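Local coordinates for DNA helicase RecQ (Deinococcus radiodurans, PDB 4Q48), which probably couples ATP hydrolysis to 3'-5' translocation along DNA and unwinding of the duplex, this chain being its catalytic core without the HRDC domain, at residues Ala238-Cys243 with Glu280-Glu285; Glu251-Leu256 with Ala263-Ala268; Asn276-Arg281 with Val288-Thr293; Arg306-Leu311 with Gly325-Asp330. All coordinates share one frame; numbering follows the deposited sequence.

Contact 1 of 4, residues Ala238-Cys243 with Glu280-Glu285; sequences AGIVYC and ERFLNE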
loop_
_atom_site.group_PDB
_atom_site.type_symbol
_atom_site.label_atom_id
_atom_site.label_comp_id
_atom_site.label_asym_id
_atom_site.label_seq_id
_atom_site.Cartn_x
_atom_site.Cartn_y
_atom_site.Cartn_z
ATOM N N ALA A 238 4.282 6.326 -25.504
ATOM C CA ALA A 238 5.269 6.145 -24.439
ATOM C C ALA A 238 4.770 5.110 -23.454
ATOM O O ALA A 238 3.603 5.114 -23.069
ATOM C CB ALA A 238 5.560 7.423 -23.735
ATOM N N GLY A 239 5.655 4.195 -23.083
ATOM C CA GLY A 239 5.322 3.193 -22.101
ATOM C C GLY A 239 6.544 2.774 -21.327
ATOM O O GLY A 239 7.670 2.989 -21.764
ATOM N N ILE A 240 6.309 2.166 -20.171
ATOM C CA ILE A 240 7.359 1.557 -19.367
ATOM C C ILE A 240 7.176 0.044 -19.334
ATOM O O ILE A 240 6.076 -0.421 -19.115
ATOM C CB ILE A 240 7.344 2.064 -17.930
ATOM C CG1 ILE A 240 7.321 3.591 -17.899
ATOM C CG2 ILE A 240 8.529 1.484 -17.174
ATOM C CD1 ILE A 240 7.087 4.190 -16.491
ATOM N N VAL A 241 8.236 -0.713 -19.596
ATOM C CA VAL A 241 8.228 -2.166 -19.439
ATOM C C VAL A 241 9.114 -2.572 -18.285
ATOM O O VAL A 241 10.320 -2.388 -18.364
ATOM C CB VAL A 241 8.740 -2.883 -20.696
ATOM C CG1 VAL A 241 8.790 -4.392 -20.467
ATOM C CG2 VAL A 241 7.911 -2.498 -21.909
ATOM N N TYR A 242 8.550 -3.123 -17.216
ATOM C CA TYR A 242 9.363 -3.549 -16.069
ATOM C C TYR A 242 9.857 -5.000 -16.149
ATOM O O TYR A 242 9.068 -5.920 -16.371
ATOM C CB TYR A 242 8.566 -3.392 -14.805
ATOM C CG TYR A 242 8.350 -1.976 -14.395
ATOM C CD1 TYR A 242 9.370 -1.237 -13.792
ATOM C CD2 TYR A 242 7.111 -1.380 -14.548
ATOM C CE1 TYR A 242 9.161 0.074 -13.378
ATOM C CE2 TYR A 242 6.892 -0.077 -14.127
ATOM C CZ TYR A 242 7.917 0.643 -13.556
ATOM O OH TYR A 242 7.680 1.938 -13.165
ATOM N N CYS A 243 11.151 -5.216 -15.955
ATOM C CA CYS A 243 11.682 -6.587 -15.881
ATOM C C CYS A 243 12.412 -6.795 -14.564
ATOM O O CYS A 243 12.798 -5.815 -13.906
ATOM C CB CYS A 243 12.606 -6.896 -17.055
ATOM S SG CYS A 243 11.822 -6.715 -18.667
ATOM N N GLU A 280 15.610 12.257 -19.577
ATOM C CA GLU A 280 15.246 13.342 -20.495
ATOM C C GLU A 280 14.638 12.828 -21.811
ATOM O O GLU A 280 13.609 13.341 -22.249
ATOM C CB GLU A 280 16.456 14.244 -20.810
ATOM C CG GLU A 280 16.897 15.199 -19.676
ATOM C CD GLU A 280 15.739 15.746 -18.832
ATOM O OE1 GLU A 280 14.852 16.429 -19.389
ATOM O OE2 GLU A 280 15.726 15.503 -17.601
ATOM N N ARG A 281 15.223 11.807 -22.426
ATOM C CA ARG A 281 14.631 11.315 -23.670
ATOM C C ARG A 281 13.183 10.849 -23.462
ATOM O O ARG A 281 12.312 11.075 -24.309
ATOM C CB ARG A 281 15.459 10.187 -24.276
ATOM C CG ARG A 281 16.646 10.648 -25.083
ATOM C CD ARG A 281 16.922 9.648 -26.213
ATOM N NE ARG A 281 15.774 9.494 -27.106
ATOM C CZ ARG A 281 15.673 8.551 -28.048
ATOM N NH1 ARG A 281 16.655 7.665 -28.216
ATOM N NH2 ARG A 281 14.590 8.483 -28.823
ATOM N N PHE A 282 12.935 10.211 -22.328
ATOM C CA PHE A 282 11.591 9.800 -21.978
ATOM C C PHE A 282 10.731 11.034 -21.697
ATOM O O PHE A 282 9.637 11.165 -22.231
ATOM C CB PHE A 282 11.613 8.863 -20.767
ATOM C CG PHE A 282 10.319 8.124 -20.537
ATOM C CD1 PHE A 282 9.664 7.488 -21.591
ATOM C CD2 PHE A 282 9.764 8.040 -19.264
ATOM C CE1 PHE A 282 8.479 6.801 -21.380
ATOM C CE2 PHE A 282 8.585 7.356 -19.046
ATOM C CZ PHE A 282 7.936 6.739 -20.112
ATOM N N LEU A 283 11.260 11.960 -20.897
ATOM C CA LEU A 283 10.497 13.103 -20.393
ATOM C C LEU A 283 10.115 14.107 -21.479
ATOM O O LEU A 283 9.066 14.749 -21.393
ATOM C CB LEU A 283 11.304 13.861 -19.337
ATOM C CG LEU A 283 11.977 13.271 -18.094
ATOM C CD1 LEU A 283 12.727 14.365 -17.328
ATOM C CD2 LEU A 283 11.069 12.478 -17.181
ATOM N N ASN A 284 10.977 14.247 -22.489
ATOM C CA ASN A 284 10.907 15.378 -23.426
ATOM C C ASN A 284 10.495 14.990 -24.816
ATOM O O ASN A 284 10.165 15.850 -25.627
ATOM C CB ASN A 284 12.271 16.080 -23.567
ATOM C CG ASN A 284 12.777 16.665 -22.276
ATOM O OD1 ASN A 284 12.012 16.892 -21.329
ATOM N ND2 ASN A 284 14.084 16.922 -22.226
ATOM N N GLU A 285 10.546 13.702 -25.109
ATOM C CA GLU A 285 10.179 13.271 -26.442
ATOM C C GLU A 285 8.912 12.447 -26.413
ATOM O O GLU A 285 8.349 12.176 -25.354
ATOM C CB GLU A 285 11.305 12.481 -27.092
ATOM C CG GLU A 285 12.608 13.239 -27.173
ATOM C CD GLU A 285 13.735 12.410 -27.777
ATOM O OE1 GLU A 285 13.444 11.513 -28.605
ATOM O OE2 GLU A 285 14.908 12.656 -27.417
#
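Phe282 reaches from its helix to Ala238, Gly239 and Ile240, and its ring makes every close approach between the two segments. Ala238 offers its methyl, with CB 3.8 Å from CE1 of Phe282. Ile240 presents CG1, lying 3.9 Å from Phe282 CZ. Between them the carbonyl of Gly239 comes near, its O 3.9 Å from Phe282 CE1, so the outer end of the ring spans three consecutive strand residues. Phe282 gets there because its CG stands anti to the backbone N (chi1 -166°), which carries the ring away from the helix toward the sheet. This is a helix lying on a parallel sheet in the second RecA-like domain of the helicase: helix 272-284 packs on the sheet, and the axis of its last part, 280-284, comes within 10.0 Å of the axis of strand 238-242, at 140° to it. The Phe282 ring spans that distance. Val288, Val290 and Val305 also touch Phe282, which is buried. With an alanine in place of Phe282, Ala238 CB and Ile240 CG1 would probably lose their partner on the helix, and a gap is likely to open between helix and sheet. The Ile240 and Phe282 side chains cross at about a right angle, with CG1 of Ile240 doing the touching, while its CG2 sits over one face of the Tyr242 ring, 3.7 Å above the plane and displaced toward the rim.

Contact 2 of 4, residues Glu251-Leu256 with Ala263-Ala268; sequences ETAKWL and ALAYHA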
loop_
_atom_site.group_PDB
_atom_site.type_symbol
_atom_site.label_atom_id
_atom_site.label_comp_id
_atom_site.label_asym_id
_atom_site.label_seq_id
_atom_site.Cartn_x
_atom_site.Cartn_y
_atom_site.Cartn_z
ATOM N N GLU A 251 18.519 -6.903 -22.586
ATOM C CA GLU A 251 18.204 -7.732 -23.737
ATOM C C GLU A 251 16.852 -7.427 -24.334
ATOM O O GLU A 251 16.711 -7.389 -25.553
ATOM C CB GLU A 251 18.311 -9.210 -23.373
ATOM C CG GLU A 251 19.767 -9.645 -23.200
ATOM C CD GLU A 251 19.900 -11.067 -22.717
ATOM O OE1 GLU A 251 19.357 -11.374 -21.636
ATOM O OE2 GLU A 251 20.558 -11.871 -23.416
ATOM N N THR A 252 15.863 -7.209 -23.473
ATOM C CA THR A 252 14.532 -6.783 -23.915
ATOM C C THR A 252 14.610 -5.432 -24.639
ATOM O O THR A 252 14.042 -5.265 -25.727
ATOM C CB THR A 252 13.556 -6.663 -22.712
ATOM O OG1 THR A 252 13.508 -7.916 -22.014
ATOM C CG2 THR A 252 12.154 -6.256 -23.162
ATOM N N ALA A 253 15.355 -4.494 -24.048
ATOM C CA ALA A 253 15.514 -3.170 -24.626
ATOM C C ALA A 253 16.089 -3.277 -26.030
ATOM O O ALA A 253 15.656 -2.551 -26.913
ATOM C CB ALA A 253 16.411 -2.275 -23.743
ATOM N N LYS A 254 17.043 -4.170 -26.277
ATOM C CA LYS A 254 17.573 -4.169 -27.640
ATOM C C LYS A 254 16.761 -5.099 -28.544
ATOM O O LYS A 254 16.759 -4.940 -29.770
ATOM C CB LYS A 254 19.069 -4.497 -27.709
ATOM C CG LYS A 254 19.753 -3.444 -28.628
ATOM C CD LYS A 254 21.174 -3.752 -29.102
ATOM C CE LYS A 254 21.467 -3.108 -30.483
ATOM N NZ LYS A 254 20.546 -1.973 -30.844
ATOM N N TRP A 255 16.042 -6.039 -27.946
ATOM C CA TRP A 255 15.107 -6.846 -28.722
ATOM C C TRP A 255 14.016 -5.936 -29.264
ATOM O O TRP A 255 13.552 -6.090 -30.393
ATOM C CB TRP A 255 14.512 -7.973 -27.871
ATOM C CG TRP A 255 13.591 -8.861 -28.620
ATOM C CD1 TRP A 255 13.921 -9.947 -29.368
ATOM C CD2 TRP A 255 12.170 -8.763 -28.659
ATOM N NE1 TRP A 255 12.790 -10.521 -29.903
ATOM C CE2 TRP A 255 11.699 -9.812 -29.478
ATOM C CE3 TRP A 255 11.245 -7.887 -28.086
ATOM C CZ2 TRP A 255 10.346 -10.008 -29.734
ATOM C CZ3 TRP A 255 9.902 -8.078 -28.347
ATOM C CH2 TRP A 255 9.467 -9.127 -29.166
ATOM N N LEU A 256 13.607 -4.976 -28.449
ATOM C CA LEU A 256 12.585 -4.050 -28.886
ATOM C C LEU A 256 13.114 -3.136 -29.994
ATOM O O LEU A 256 12.464 -2.982 -31.038
ATOM C CB LEU A 256 12.065 -3.231 -27.707
ATOM C CG LEU A 256 11.011 -3.953 -26.871
ATOM C CD1 LEU A 256 10.599 -3.087 -25.675
ATOM C CD2 LEU A 256 9.807 -4.341 -27.717
ATOM N N ALA A 263 13.244 1.714 -27.848
ATOM C CA ALA A 263 13.379 1.300 -26.453
ATOM C C ALA A 263 14.732 1.670 -25.845
ATOM O O ALA A 263 15.749 1.681 -26.527
ATOM C CB ALA A 263 13.163 -0.176 -26.342
ATOM N N LEU A 264 14.727 1.988 -24.553
ATOM C CA LEU A 264 15.959 2.288 -23.835
ATOM C C LEU A 264 16.056 1.494 -22.546
ATOM O O LEU A 264 15.039 1.217 -21.907
ATOM C CB LEU A 264 16.054 3.780 -23.505
ATOM C CG LEU A 264 15.789 4.836 -24.581
ATOM C CD1 LEU A 264 15.931 6.229 -23.977
ATOM C CD2 LEU A 264 16.705 4.654 -25.771
ATOM N N ALA A 265 17.280 1.171 -22.137
ATOM C CA ALA A 265 17.478 0.482 -20.876
ATOM C C ALA A 265 17.664 1.513 -19.762
ATOM O O ALA A 265 18.202 2.596 -19.999
ATOM C CB ALA A 265 18.673 -0.460 -20.955
ATOM N N TYR A 266 17.214 1.166 -18.558
ATOM C CA TYR A 266 17.264 2.043 -17.385
ATOM C C TYR A 266 17.342 1.148 -16.149
ATOM O O TYR A 266 16.334 0.550 -15.738
ATOM C CB TYR A 266 16.036 2.946 -17.339
ATOM C CG TYR A 266 15.989 4.042 -16.288
ATOM C CD1 TYR A 266 16.756 5.188 -16.408
ATOM C CD2 TYR A 266 15.108 3.960 -15.211
ATOM C CE1 TYR A 266 16.675 6.206 -15.470
ATOM C CE2 TYR A 266 15.020 4.965 -14.267
ATOM C CZ TYR A 266 15.812 6.089 -14.397
ATOM O OH TYR A 266 15.735 7.097 -13.454
ATOM N N HIS A 267 18.540 1.035 -15.576
ATOM C CA HIS A 267 18.765 0.165 -14.423
ATOM C C HIS A 267 19.829 0.731 -13.481
ATOM O O HIS A 267 20.564 1.658 -13.835
ATOM C CB HIS A 267 19.133 -1.249 -14.923
ATOM C CG HIS A 267 20.319 -1.283 -15.833
ATOM N ND1 HIS A 267 21.609 -1.097 -15.392
ATOM C CD2 HIS A 267 20.394 -1.358 -17.184
ATOM C CE1 HIS A 267 22.437 -1.140 -16.421
ATOM N NE2 HIS A 267 21.721 -1.286 -17.521
ATOM N N ALA A 268 19.929 0.135 -12.295
ATOM C CA ALA A 268 20.798 0.629 -11.232
ATOM C C ALA A 268 22.247 0.680 -11.707
ATOM O O ALA A 268 23.097 1.367 -11.134
ATOM C CB ALA A 268 20.666 -0.255 -9.981
#
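This is a small, apolar helix-on-strand contact at the edge of the sheet in the second RecA-like domain, where Ala253 and Leu256 meet Ala263 and Ala265. Helix 246-258 belongs to a beta-alpha-beta crossover from strand 238-242 to the edge strand 263-266, skipping the place between them that strand 289-292 fills. The helix part 251-256 and strand 263-266 run almost antiparallel, at 169°, and the axes of these two pieces close to 6.9 Å, nearer than bulky residues would readily allow. Alanines make the approach possible. Ala253 directs its methyl at the strand, where CB lies 4.0 Å from Ala265 CB and 3.9 Å from the Ala265 N, so it rests on backbone as much as on side chain. Ala263 points back at the helix and rests against both the carbonyl of Ala253 and the base of Leu256. Beyond this pair Leu256 also touches Ile261 and Cys291, which carries the apolar layer on to the neighbouring strand. Gln257, next along the helix, hydrogen-bonds through NE2 to the Ala263 O. Leu256 holds CG beside its backbone N and anti to its carbonyl carbon (chi1 -82°), and meets the Ala263 CB with its CB at 3.5 Å and its CD1 at 3.9 Å.

Contact 3 of 4, residues Asn276-Arg281 with Val288-Thr293; sequences NNVQER and VIVCAT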
loop_
_atom_site.group_PDB
_atom_site.type_symbol
_atom_site.label_atom_id
_atom_site.label_comp_id
_atom_site.label_asym_id
_atom_site.label_seq_id
_atom_site.Cartn_x
_atom_site.Cartn_y
_atom_site.Cartn_z
ATOM N N ASN A 276 20.497 9.970 -16.533
ATOM C CA ASN A 276 19.891 11.276 -16.546
ATOM C C ASN A 276 19.486 11.535 -17.996
ATOM O O ASN A 276 18.445 12.135 -18.261
ATOM C CB ASN A 276 20.876 12.318 -16.001
ATOM C CG ASN A 276 20.187 13.501 -15.341
ATOM O OD1 ASN A 276 19.111 13.364 -14.745
ATOM N ND2 ASN A 276 20.823 14.667 -15.414
ATOM N N ASN A 277 20.306 11.037 -18.925
ATOM C CA ASN A 277 20.039 11.112 -20.366
ATOM C C ASN A 277 18.774 10.346 -20.767
ATOM O O ASN A 277 17.987 10.817 -21.594
ATOM C CB ASN A 277 21.265 10.576 -21.134
ATOM C CG ASN A 277 21.043 10.441 -22.643
ATOM O OD1 ASN A 277 20.261 9.599 -23.105
ATOM N ND2 ASN A 277 21.785 11.230 -23.418
ATOM N N VAL A 278 18.578 9.168 -20.178
ATOM C CA VAL A 278 17.398 8.358 -20.466
ATOM C C VAL A 278 16.166 9.034 -19.909
ATOM O O VAL A 278 15.142 9.082 -20.580
ATOM C CB VAL A 278 17.505 6.926 -19.911
ATOM C CG1 VAL A 278 16.168 6.209 -20.032
ATOM C CG2 VAL A 278 18.572 6.157 -20.662
ATOM N N GLN A 279 16.258 9.567 -18.694
ATOM C CA GLN A 279 15.130 10.313 -18.166
ATOM C C GLN A 279 14.690 11.395 -19.149
ATOM O O GLN A 279 13.544 11.398 -19.566
ATOM C CB GLN A 279 15.457 10.965 -16.823
ATOM C CG GLN A 279 15.694 10.027 -15.668
ATOM C CD GLN A 279 15.479 10.737 -14.346
ATOM O OE1 GLN A 279 14.704 11.693 -14.269
ATOM N NE2 GLN A 279 16.167 10.283 -13.300
ATOM N N GLU A 280 15.610 12.257 -19.577
ATOM C CA GLU A 280 15.246 13.342 -20.495
ATOM C C GLU A 280 14.638 12.828 -21.811
ATOM O O GLU A 280 13.609 13.341 -22.249
ATOM C CB GLU A 280 16.456 14.244 -20.810
ATOM C CG GLU A 280 16.897 15.199 -19.676
ATOM C CD GLU A 280 15.739 15.746 -18.832
ATOM O OE1 GLU A 280 14.852 16.429 -19.389
ATOM O OE2 GLU A 280 15.726 15.503 -17.601
ATOM N N ARG A 281 15.223 11.807 -22.426
ATOM C CA ARG A 281 14.631 11.315 -23.670
ATOM C C ARG A 281 13.183 10.849 -23.462
ATOM O O ARG A 281 12.312 11.075 -24.309
ATOM C CB ARG A 281 15.459 10.187 -24.276
ATOM C CG ARG A 281 16.646 10.648 -25.083
ATOM C CD ARG A 281 16.922 9.648 -26.213
ATOM N NE ARG A 281 15.774 9.494 -27.106
ATOM C CZ ARG A 281 15.673 8.551 -28.048
ATOM N NH1 ARG A 281 16.655 7.665 -28.216
ATOM N NH2 ARG A 281 14.590 8.483 -28.823
ATOM N N VAL A 288 8.662 7.247 -26.759
ATOM C CA VAL A 288 9.774 6.465 -26.214
ATOM C C VAL A 288 9.347 5.415 -25.145
ATOM O O VAL A 288 8.562 5.707 -24.251
ATOM C CB VAL A 288 10.858 7.395 -25.629
ATOM C CG1 VAL A 288 11.727 6.679 -24.591
ATOM C CG2 VAL A 288 11.700 7.996 -26.757
ATOM N N ILE A 289 9.823 4.181 -25.276
ATOM C CA ILE A 289 9.584 3.145 -24.265
ATOM C C ILE A 289 10.801 2.848 -23.393
ATOM O O ILE A 289 11.855 2.492 -23.914
ATOM C CB ILE A 289 9.175 1.826 -24.909
ATOM C CG1 ILE A 289 7.831 1.982 -25.630
ATOM C CG2 ILE A 289 9.133 0.741 -23.863
ATOM C CD1 ILE A 289 7.372 0.742 -26.313
ATOM N N VAL A 290 10.661 2.961 -22.073
ATOM C CA VAL A 290 11.782 2.683 -21.174
ATOM C C VAL A 290 11.652 1.274 -20.579
ATOM O O VAL A 290 10.554 0.858 -20.198
ATOM C CB VAL A 290 11.861 3.716 -20.007
ATOM C CG1 VAL A 290 12.839 3.260 -18.935
ATOM C CG2 VAL A 290 12.253 5.094 -20.506
ATOM N N CYS A 291 12.746 0.516 -20.543
ATOM C CA CYS A 291 12.756 -0.748 -19.805
ATOM C C CYS A 291 13.568 -0.622 -18.528
ATOM O O CYS A 291 14.745 -0.242 -18.574
ATOM C CB CYS A 291 13.309 -1.896 -20.643
ATOM S SG CYS A 291 12.461 -2.181 -22.161
ATOM N N ALA A 292 12.946 -0.973 -17.402
ATOM C CA ALA A 292 13.543 -0.769 -16.080
ATOM C C ALA A 292 13.229 -1.922 -15.111
ATOM O O ALA A 292 12.328 -2.722 -15.364
ATOM C CB ALA A 292 13.069 0.558 -15.499
ATOM N N THR A 293 13.945 -1.979 -13.987
ATOM C CA THR A 293 13.756 -3.043 -12.991
ATOM C C THR A 293 12.802 -2.603 -11.889
ATOM O O THR A 293 11.824 -3.296 -11.596
ATOM C CB THR A 293 15.096 -3.473 -12.348
ATOM O OG1 THR A 293 15.882 -2.311 -12.062
ATOM C CG2 THR A 293 15.873 -4.367 -13.291
#
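Arg281 NH2 has two acidic partners, Asp262 and Glu285, and also lies against Val288, with CG2 of that valine 3.6 Å away; this nitrogen is modelled too close to another atom, so its place is less sure. The contact joins helix and second strand of a beta-alpha-beta unit, strand 263-266, helix 272-284 and strand 289-292, whose strands lie side by side in the parallel sheet of the second RecA-like domain. Asp262 lies just before the first strand and Glu285 just after the helix, so the guanidinium, as modelled, would draw the entry to strand 263-266 and the end of helix 272-284 together by charge. Its side chain does not run straight: bends at chi2 (-149°) and chi3 (59°) carry it across Val288, the two side chains meeting at about a right angle. Val288 thus gives the arginine an apolar neighbour, and the same CG2 lies 4.0 Å from the Arg281 O, touching backbone and side-chain end of one residue. One turn earlier in the helix the contact becomes wholly apolar. Val278 and Val290 are both buried, with CA atoms 8.0 Å apart, and Tyr266 of the edge strand touches both. Their side chains cross obliquely and meet through one methyl each. Val278 sends CG1, the branch anti to its backbone N (chi1 170°), to Val290 CG2 at 4.1 Å.

Contact 4 of 4, residues Arg306-Leu311 with Gly325-Asp330; sequences RFVAHL and GRAGRD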
loop_
_atom_site.group_PDB
_atom_site.type_symbol
_atom_site.label_atom_id
_atom_site.label_comp_id
_atom_site.label_asym_id
_atom_site.label_seq_id
_atom_site.Cartn_x
_atom_site.Cartn_y
_atom_site.Cartn_z
ATOM N N ARG A 306 1.255 5.743 -21.694
ATOM C CA ARG A 306 0.094 5.032 -22.197
ATOM C C ARG A 306 -0.026 3.583 -21.720
ATOM O O ARG A 306 -1.120 3.027 -21.724
ATOM C CB ARG A 306 0.115 5.072 -23.726
ATOM C CG ARG A 306 -0.622 6.250 -24.261
ATOM C CD ARG A 306 -1.952 6.363 -23.576
ATOM N NE ARG A 306 -2.338 7.748 -23.459
ATOM C CZ ARG A 306 -2.279 8.448 -22.336
ATOM N NH1 ARG A 306 -1.954 7.875 -21.207
ATOM N NH2 ARG A 306 -2.628 9.716 -22.336
ATOM N N PHE A 307 1.085 2.962 -21.332
ATOM C CA PHE A 307 1.009 1.641 -20.731
ATOM C C PHE A 307 2.152 1.324 -19.765
ATOM O O PHE A 307 3.257 1.897 -19.853
ATOM C CB PHE A 307 0.949 0.566 -21.815
ATOM C CG PHE A 307 2.242 0.364 -22.590
ATOM C CD1 PHE A 307 2.474 1.046 -23.778
ATOM C CD2 PHE A 307 3.175 -0.573 -22.180
ATOM C CE1 PHE A 307 3.618 0.826 -24.507
ATOM C CE2 PHE A 307 4.335 -0.795 -22.918
ATOM C CZ PHE A 307 4.549 -0.091 -24.081
ATOM N N VAL A 308 1.861 0.427 -18.825
ATOM C CA VAL A 308 2.901 -0.199 -18.035
ATOM C C VAL A 308 2.786 -1.704 -18.156
ATOM O O VAL A 308 1.761 -2.299 -17.803
ATOM C CB VAL A 308 2.858 0.215 -16.573
ATOM C CG1 VAL A 308 3.696 -0.728 -15.760
ATOM C CG2 VAL A 308 3.420 1.606 -16.434
ATOM N N ALA A 309 3.869 -2.309 -18.636
ATOM C CA ALA A 309 3.952 -3.740 -18.843
ATOM C C ALA A 309 4.799 -4.414 -17.781
ATOM O O ALA A 309 5.927 -3.996 -17.524
ATOM C CB ALA A 309 4.525 -4.034 -20.223
ATOM N N HIS A 310 4.280 -5.498 -17.203
ATOM C CA HIS A 310 5.084 -6.302 -16.293
ATOM C C HIS A 310 5.382 -7.654 -16.930
ATOM O O HIS A 310 4.467 -8.424 -17.228
ATOM C CB HIS A 310 4.376 -6.465 -14.950
ATOM C CG HIS A 310 4.557 -5.295 -14.029
ATOM N ND1 HIS A 310 3.647 -4.259 -13.947
ATOM C CD2 HIS A 310 5.552 -4.994 -13.158
ATOM C CE1 HIS A 310 4.074 -3.379 -13.058
ATOM N NE2 HIS A 310 5.223 -3.804 -12.562
ATOM N N LEU A 311 6.665 -7.943 -17.140
ATOM C CA LEU A 311 7.047 -9.173 -17.818
ATOM C C LEU A 311 7.526 -10.179 -16.780
ATOM O O LEU A 311 7.887 -11.320 -17.099
ATOM C CB LEU A 311 8.136 -8.880 -18.844
ATOM C CG LEU A 311 7.587 -8.375 -20.175
ATOM C CD1 LEU A 311 8.713 -7.948 -21.108
ATOM C CD2 LEU A 311 6.705 -9.400 -20.837
ATOM N N GLY A 325 1.016 2.679 -11.454
ATOM C CA GLY A 325 0.497 4.002 -11.197
ATOM C C GLY A 325 1.215 5.099 -11.934
ATOM O O GLY A 325 0.768 6.232 -11.937
ATOM N N ARG A 326 2.333 4.780 -12.565
ATOM C CA ARG A 326 3.066 5.787 -13.323
ATOM C C ARG A 326 2.430 6.030 -14.658
ATOM O O ARG A 326 2.880 6.874 -15.434
ATOM C CB ARG A 326 4.519 5.375 -13.533
ATOM C CG ARG A 326 5.315 5.298 -12.278
ATOM C CD ARG A 326 6.762 5.435 -12.566
ATOM N NE ARG A 326 7.507 5.866 -11.393
ATOM C CZ ARG A 326 8.055 5.024 -10.530
ATOM N NH1 ARG A 326 7.917 3.715 -10.722
ATOM N NH2 ARG A 326 8.741 5.484 -9.487
ATOM N N ALA A 327 1.345 5.322 -14.903
ATOM C CA ALA A 327 0.669 5.399 -16.168
ATOM C C ALA A 327 -0.464 6.381 -16.057
ATOM O O ALA A 327 -0.907 6.671 -14.963
ATOM C CB ALA A 327 0.163 4.036 -16.582
ATOM N N GLY A 328 -0.854 6.955 -17.191
ATOM C CA GLY A 328 -2.042 7.759 -17.297
ATOM C C GLY A 328 -2.124 8.936 -16.355
ATOM O O GLY A 328 -3.190 9.230 -15.829
ATOM N N ARG A 329 -1.020 9.643 -16.172
ATOM C CA ARG A 329 -1.016 10.751 -15.230
ATOM C C ARG A 329 -1.590 11.977 -15.915
ATOM O O ARG A 329 -1.622 13.063 -15.342
ATOM C CB ARG A 329 0.386 11.011 -14.669
ATOM C CG ARG A 329 0.843 9.900 -13.739
ATOM C CD ARG A 329 0.438 10.098 -12.295
ATOM N NE ARG A 329 1.103 9.096 -11.458
ATOM C CZ ARG A 329 1.216 9.155 -10.134
ATOM N NH1 ARG A 329 0.744 10.203 -9.475
ATOM N NH2 ARG A 329 1.837 8.175 -9.477
ATOM N N ASP A 330 -2.022 11.801 -17.161
ATOM C CA ASP A 330 -2.720 12.874 -17.859
ATOM C C ASP A 330 -4.238 12.644 -17.869
ATOM O O ASP A 330 -4.969 13.336 -18.576
ATOM C CB ASP A 330 -2.207 12.998 -19.284
ATOM C CG ASP A 330 -2.403 11.705 -20.099
ATOM O OD1 ASP A 330 -2.885 10.672 -19.543
ATOM O OD2 ASP A 330 -2.064 11.736 -21.307
#
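Arg306 and Asp330 form a salt bridge where strand 305-310 passes the loop after helix 317-324. The carboxylate meets the guanidinium at its edge, close to its plane, but the two flat groups are turned 40° against each other, so this is not a flat paired arrangement. NH2 of Arg306 is modelled 2.3 Å from OD2 of Asp330, too short to be taken literally at this resolution; NH1 of Arg306 makes a weak bond to OD1 of Asp330 at 3.4 Å. NH1 also lies 3.9 Å from the Gly328 CA, where the positive phi of 56° favours glycine. Two residues along the strand, Val308 sets CG2 4.1 Å from the Ala327 CB, the apolar half of the contact. In the next shell Asp330 OD1 accepts the backbone N-H of Leu332, which steadies the carboxylate, and Ser334 OG is a weak partner of Arg306 NH1. Arg329 NE bonds weakly back to the Gly325 O, closing the loop on itself. The loop has the GRAGRD sequence of motif VI in superfamily 2 helicases, whose arginines in relatives face the ATP bound by the first domain. Opposite charges on Arg306 and Asp330 probably hold this loop to the sheet, with the Val308-Ala327 contact beside them, though the detailed geometry of the salt bridge is uncertain.

How the contacts relate
All four contacts reach one parallel sheet, in which strands 305-310, 238-242, 289-292 and 263-266 lie side by side. Contacts 1 and 3, centres 5 Å apart, share helix 272-284 and touch where Phe282 meets Val288; their strands are probably hydrogen-bonded, Val241 N to Val290 O at 2.9 Å. Between centres, contact 2 lies 9 Å from contact 3, and its helix covers the sheet face opposite helix 272-284. Contact 4 sits on the other side of contact 1, their centres 10 Å apart, joined through Tyr242 N and Ala309 O (2.8 Å); its centre is about 17 Å from that of contact 2. None involves the zinc cysteines or the residues that bind ADP.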